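Long-range contacts in extracellular solute-binding protein, family 1 (Bifidobacterium longum subsp. infantis ATCC 15697, PDB 3OMB), which probably binds a solute outside the cell, perhaps a carbohydrate, for uptake by an ABC transporter, and carries a bound magnesium ion: residues V466-M471 with K524-W529; Y103-A108 with I149-D154. All coordinates share one frame; numbering follows the deposited sequence.

Contacts 1 and 2 lie about 15 Å apart between centres and show how neighbouring contacts in one chain can differ in chemistry. Contact 1 is buried and joins the loop ahead of helix 473-486 to the C-terminal helix 519-534 through two tryptophans and a selenomethionine. Contact 2 is partly buried and smaller; alanine methyls of the 103-108 segment meet a tyrosine and an alanine just before strand 152-155. Neither has a hydrogen bond between its own segments. Asp-469 of contact 1 links them, its OD1 lying 3.3 Å from Ala-105 N of contact 2 in a weak hydrogen bond. The magnesium site lies elsewhere.

Contact 1: residues V466-M471 with K524-W529; sequences VNMDNM and KIWQKW
Val-466 opens a Met-aromatic cluster in which a loop packs its side chains against two tryptophans, one helical turn apart, on the C-terminal helix 519-534. The CG1 methyl of Val-466 lies 4.1 Å from both Trp-526 CZ3 and Trp-529 CB, reaching ring and helix together. It stands anti to the backbone N (chi1 -178°). Asn-467 adds its CA at the edge of the Trp-526 indole, near the ring plane, 3.9 Å from CZ3, while its side-chain ND2 is held by Asp-464 O. Next along, the selenomethionine Met-468 crosses the same indole at about a right angle and brings CG to within 3.5 Å of Trp-526 CH2, before its chain turns at the selenium. In the buried Asn-470 the carbonyl O approaches the benzo side of Trp-529 and is hydrogen-bonded to Tyr-533 OH. Trp-529 NE1 in turn donates to Asp-475 OD2, which also forms a salt bridge with Lys-528. The second selenomethionine, Met-471, engages both indoles. Its CG lies over a face of Trp-529, 3.6 Å from the centroid of the five-membered ring and only 2° off the normal, a CH-pi contact. Its SE lies obliquely to that ring, and the extended chain carries the terminal CE over a face of Trp-526, 3.5 Å from the six-membered centroid and 3.2 Å from CZ3.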
# COMPACT_ATOMS: atom_id res chain seq x y z
N VAL A 466 -8.09 10.08 5.54
CA VAL A 466 -7.42 11.29 6.00
C VAL A 466 -6.03 11.30 5.39
O VAL A 466 -5.10 10.63 5.89
CB VAL A 466 -7.30 11.34 7.54
CG1 VAL A 466 -6.66 12.64 7.98
CG2 VAL A 466 -8.66 11.14 8.22
N ASN A 467 -5.88 12.03 4.29
CA ASN A 467 -4.64 12.02 3.53
C ASN A 467 -4.43 13.37 2.82
O ASN A 467 -5.33 14.22 2.81
CB ASN A 467 -4.64 10.85 2.53
CG ASN A 467 -5.75 10.95 1.54
OD1 ASN A 467 -5.75 11.85 0.72
ND2 ASN A 467 -6.74 10.07 1.63
N MSE A 468 -3.26 13.57 2.25
CA MSE A 468 -2.88 14.92 1.83
C MSE A 468 -3.69 15.34 0.63
O MSE A 468 -3.90 16.54 0.37
CB MSE A 468 -1.39 14.98 1.57
CG MSE A 468 -0.60 14.76 2.85
SE MSE A 468 1.27 15.19 2.63
CE MSE A 468 1.03 16.78 1.54
N ASP A 469 -4.20 14.33 -0.05
CA ASP A 469 -5.01 14.49 -1.23
C ASP A 469 -6.45 14.94 -0.92
O ASP A 469 -7.15 15.45 -1.80
CB ASP A 469 -5.02 13.15 -1.96
CG ASP A 469 -5.42 13.28 -3.38
OD1 ASP A 469 -6.21 12.41 -3.81
OD2 ASP A 469 -4.96 14.23 -4.06
N ASN A 470 -6.87 14.78 0.34
CA ASN A 470 -8.18 15.21 0.84
C ASN A 470 -8.16 16.48 1.73
O ASN A 470 -9.06 16.68 2.56
CB ASN A 470 -8.82 14.06 1.63
CG ASN A 470 -10.22 13.70 1.09
OD1 ASN A 470 -10.74 14.36 0.19
ND2 ASN A 470 -10.82 12.65 1.66
N MSE A 471 -7.13 17.30 1.57
CA MSE A 471 -6.93 18.54 2.33
C MSE A 471 -7.01 19.75 1.41
O MSE A 471 -6.92 19.59 0.20
CB MSE A 471 -5.50 18.57 2.87
CG MSE A 471 -5.22 17.63 3.94
SE MSE A 471 -3.39 17.81 4.49
CE MSE A 471 -3.57 16.40 5.80
N LYS A 524 -0.12 19.15 14.27
CA LYS A 524 -1.33 19.95 14.48
C LYS A 524 -2.23 19.97 13.23
O LYS A 524 -3.46 19.84 13.32
CB LYS A 524 -0.98 21.37 14.91
CG LYS A 524 -2.23 22.26 15.10
CD LYS A 524 -1.94 23.41 16.05
CE LYS A 524 -0.92 24.37 15.46
NZ LYS A 524 -0.82 25.60 16.35
N ILE A 525 -1.61 20.08 12.07
CA ILE A 525 -2.36 20.02 10.82
C ILE A 525 -3.04 18.66 10.60
O ILE A 525 -4.24 18.60 10.31
CB ILE A 525 -1.48 20.45 9.61
CG1 ILE A 525 -1.20 21.95 9.70
CG2 ILE A 525 -2.15 20.05 8.32
CD1 ILE A 525 -0.02 22.46 8.81
N TRP A 526 -2.30 17.57 10.79
CA TRP A 526 -2.92 16.24 10.75
C TRP A 526 -4.03 16.07 11.78
O TRP A 526 -5.08 15.48 11.47
CB TRP A 526 -1.89 15.15 10.90
CG TRP A 526 -1.08 14.92 9.68
CD1 TRP A 526 0.25 15.19 9.51
CD2 TRP A 526 -1.54 14.36 8.45
NE1 TRP A 526 0.65 14.83 8.25
CE2 TRP A 526 -0.42 14.32 7.58
CE3 TRP A 526 -2.78 13.89 8.00
CZ2 TRP A 526 -0.52 13.82 6.27
CZ3 TRP A 526 -2.87 13.37 6.72
CH2 TRP A 526 -1.74 13.35 5.86
N GLN A 527 -3.83 16.57 12.99
CA GLN A 527 -4.90 16.54 14.01
C GLN A 527 -6.18 17.21 13.51
O GLN A 527 -7.29 16.72 13.76
CB GLN A 527 -4.47 17.19 15.33
CG GLN A 527 -5.55 17.12 16.48
CD GLN A 527 -5.61 15.74 17.17
OE1 GLN A 527 -4.63 15.30 17.77
NE2 GLN A 527 -6.77 15.06 17.09
N LYS A 528 -6.02 18.33 12.81
CA LYS A 528 -7.17 19.10 12.37
C LYS A 528 -7.93 18.31 11.32
O LYS A 528 -9.15 18.21 11.40
CB LYS A 528 -6.73 20.46 11.79
CG LYS A 528 -7.90 21.24 11.12
CD LYS A 528 -7.48 22.55 10.53
CE LYS A 528 -6.63 22.38 9.27
NZ LYS A 528 -6.35 23.73 8.61
N TRP A 529 -7.22 17.76 10.34
CA TRP A 529 -7.89 16.97 9.31
C TRP A 529 -8.49 15.67 9.84
O TRP A 529 -9.61 15.28 9.45
CB TRP A 529 -6.99 16.76 8.09
CG TRP A 529 -6.83 18.07 7.40
CD1 TRP A 529 -5.75 18.92 7.46
CD2 TRP A 529 -7.82 18.73 6.60
NE1 TRP A 529 -6.00 20.05 6.73
CE2 TRP A 529 -7.26 19.97 6.20
CE3 TRP A 529 -9.10 18.39 6.17
CZ2 TRP A 529 -7.95 20.87 5.37
CZ3 TRP A 529 -9.80 19.30 5.36
CH2 TRP A 529 -9.22 20.53 4.97

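Contact 2: residues Y103-A108 with I149-D154; sequences YGAVEA and IYAIAD
Gly-104, whose carbonyl carbon packs against Ala-151 CB, has its backbone N bonded to the carboxylate of Glu-107: N to OE1 is 2.9 Å, with a fairly straight N-H...O angle of 157°. The side chain thus folds back on its own segment, and Glu-107 N in turn donates to Gly-104 O, so the two residues are joined twice. What this turn offers the segment 149-154 is a pair of methyls. Ala-105 CB touches Tyr-150 CB at 3.9 Å and Ala-151 CB at 4.2 Å, a small apolar junction where the two backbones come close, the CA atoms of Ala-105 and Tyr-150 being 5.0 Å apart. Ala-108, one turn further on, lays its CB over a face of the Tyr-150 ring, 3.4 Å from the centroid and 16° off the normal, a close CH-pi contact. The chi1 torsion of Tyr-150 (-78°) sets CG where Ala-108 CB meets it as the nearest ring atom. Tyr-109 also meets that ring, edge-to-face. From Ala-151 the chain runs on into strand 152-155, where Ile-152 forms backbone hydrogen bonds with Gly-353 and Leu-354. Alanine methyls of the 103-108 segment therefore pack on the approach to a strand, joining two elements separated in sequence by helices 126-134 and 136-142 in one lobe of what is probably a type 2 periplasmic-binding-protein fold.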
# COMPACT_ATOMS: atom_id res chain seq x y z
N TYR A 103 -4.79 11.62 -11.43
CA TYR A 103 -4.80 12.80 -10.56
C TYR A 103 -5.44 12.52 -9.23
O TYR A 103 -6.24 11.61 -9.10
CB TYR A 103 -5.61 13.90 -11.25
CG TYR A 103 -5.11 14.20 -12.62
CD1 TYR A 103 -3.93 14.92 -12.80
CD2 TYR A 103 -5.78 13.73 -13.75
CE1 TYR A 103 -3.44 15.17 -14.08
CE2 TYR A 103 -5.30 13.99 -15.03
CZ TYR A 103 -4.14 14.71 -15.18
OH TYR A 103 -3.66 14.97 -16.44
N GLY A 104 -5.11 13.33 -8.24
CA GLY A 104 -5.82 13.29 -6.97
C GLY A 104 -6.69 14.53 -6.87
O GLY A 104 -6.50 15.48 -7.63
N ALA A 105 -7.61 14.53 -5.92
CA ALA A 105 -8.59 15.60 -5.74
C ALA A 105 -8.01 16.98 -5.43
O ALA A 105 -8.61 17.99 -5.82
CB ALA A 105 -9.60 15.21 -4.68
N VAL A 106 -6.89 17.05 -4.72
CA VAL A 106 -6.28 18.33 -4.38
C VAL A 106 -5.93 19.12 -5.65
O VAL A 106 -5.89 20.35 -5.63
CB VAL A 106 -5.01 18.14 -3.50
CG1 VAL A 106 -3.84 17.59 -4.34
CG2 VAL A 106 -4.63 19.47 -2.81
N GLU A 107 -5.68 18.41 -6.75
CA GLU A 107 -5.37 19.05 -8.02
C GLU A 107 -6.54 19.82 -8.64
O GLU A 107 -6.34 20.81 -9.34
CB GLU A 107 -4.79 18.05 -8.99
CG GLU A 107 -3.28 18.01 -8.85
CD GLU A 107 -2.74 16.63 -8.64
OE1 GLU A 107 -3.49 15.63 -8.79
OE2 GLU A 107 -1.53 16.54 -8.31
N ALA A 108 -7.75 19.36 -8.35
CA ALA A 108 -8.94 20.10 -8.71
C ALA A 108 -9.02 21.46 -8.01
O ALA A 108 -9.65 22.39 -8.54
CB ALA A 108 -10.17 19.29 -8.42
N ILE A 149 -16.72 15.70 -4.94
CA ILE A 149 -16.09 14.44 -5.34
C ILE A 149 -15.33 14.69 -6.63
O ILE A 149 -15.92 14.79 -7.71
CB ILE A 149 -17.12 13.34 -5.56
CG1 ILE A 149 -17.91 13.05 -4.28
CG2 ILE A 149 -16.43 12.04 -6.08
CD1 ILE A 149 -19.09 12.05 -4.50
N TYR A 150 -14.02 14.83 -6.51
CA TYR A 150 -13.20 15.11 -7.67
C TYR A 150 -12.47 13.87 -8.16
O TYR A 150 -12.11 13.77 -9.33
CB TYR A 150 -12.20 16.22 -7.34
CG TYR A 150 -12.83 17.59 -7.35
CD1 TYR A 150 -13.56 18.03 -8.47
CD2 TYR A 150 -12.69 18.46 -6.27
CE1 TYR A 150 -14.12 19.28 -8.50
CE2 TYR A 150 -13.25 19.73 -6.30
CZ TYR A 150 -13.96 20.13 -7.41
OH TYR A 150 -14.54 21.36 -7.46
N ALA A 151 -12.28 12.90 -7.26
CA ALA A 151 -11.51 11.71 -7.58
C ALA A 151 -12.11 10.55 -6.83
O ALA A 151 -12.05 10.51 -5.62
CB ALA A 151 -10.01 11.90 -7.18
N ILE A 152 -12.67 9.61 -7.57
CA ILE A 152 -13.32 8.45 -6.95
C ILE A 152 -12.30 7.36 -6.67
O ILE A 152 -11.42 7.08 -7.50
CB ILE A 152 -14.47 7.93 -7.83
CG1 ILE A 152 -15.33 9.14 -8.25
CG2 ILE A 152 -15.28 6.85 -7.10
CD1 ILE A 152 -16.71 8.83 -8.83
N ALA A 153 -12.42 6.76 -5.49
CA ALA A 153 -11.56 5.66 -5.09
C ALA A 153 -11.89 4.39 -5.87
O ALA A 153 -12.88 4.31 -6.60
CB ALA A 153 -11.70 5.41 -3.56
N ASP A 154 -11.05 3.39 -5.69
CA ASP A 154 -11.31 2.06 -6.26
C ASP A 154 -11.08 0.98 -5.20
O ASP A 154 -10.49 1.23 -4.15
CB ASP A 154 -10.44 1.85 -7.48
CG ASP A 154 -9.02 2.30 -7.26
OD1 ASP A 154 -8.28 1.59 -6.53
OD2 ASP A 154 -8.64 3.37 -7.80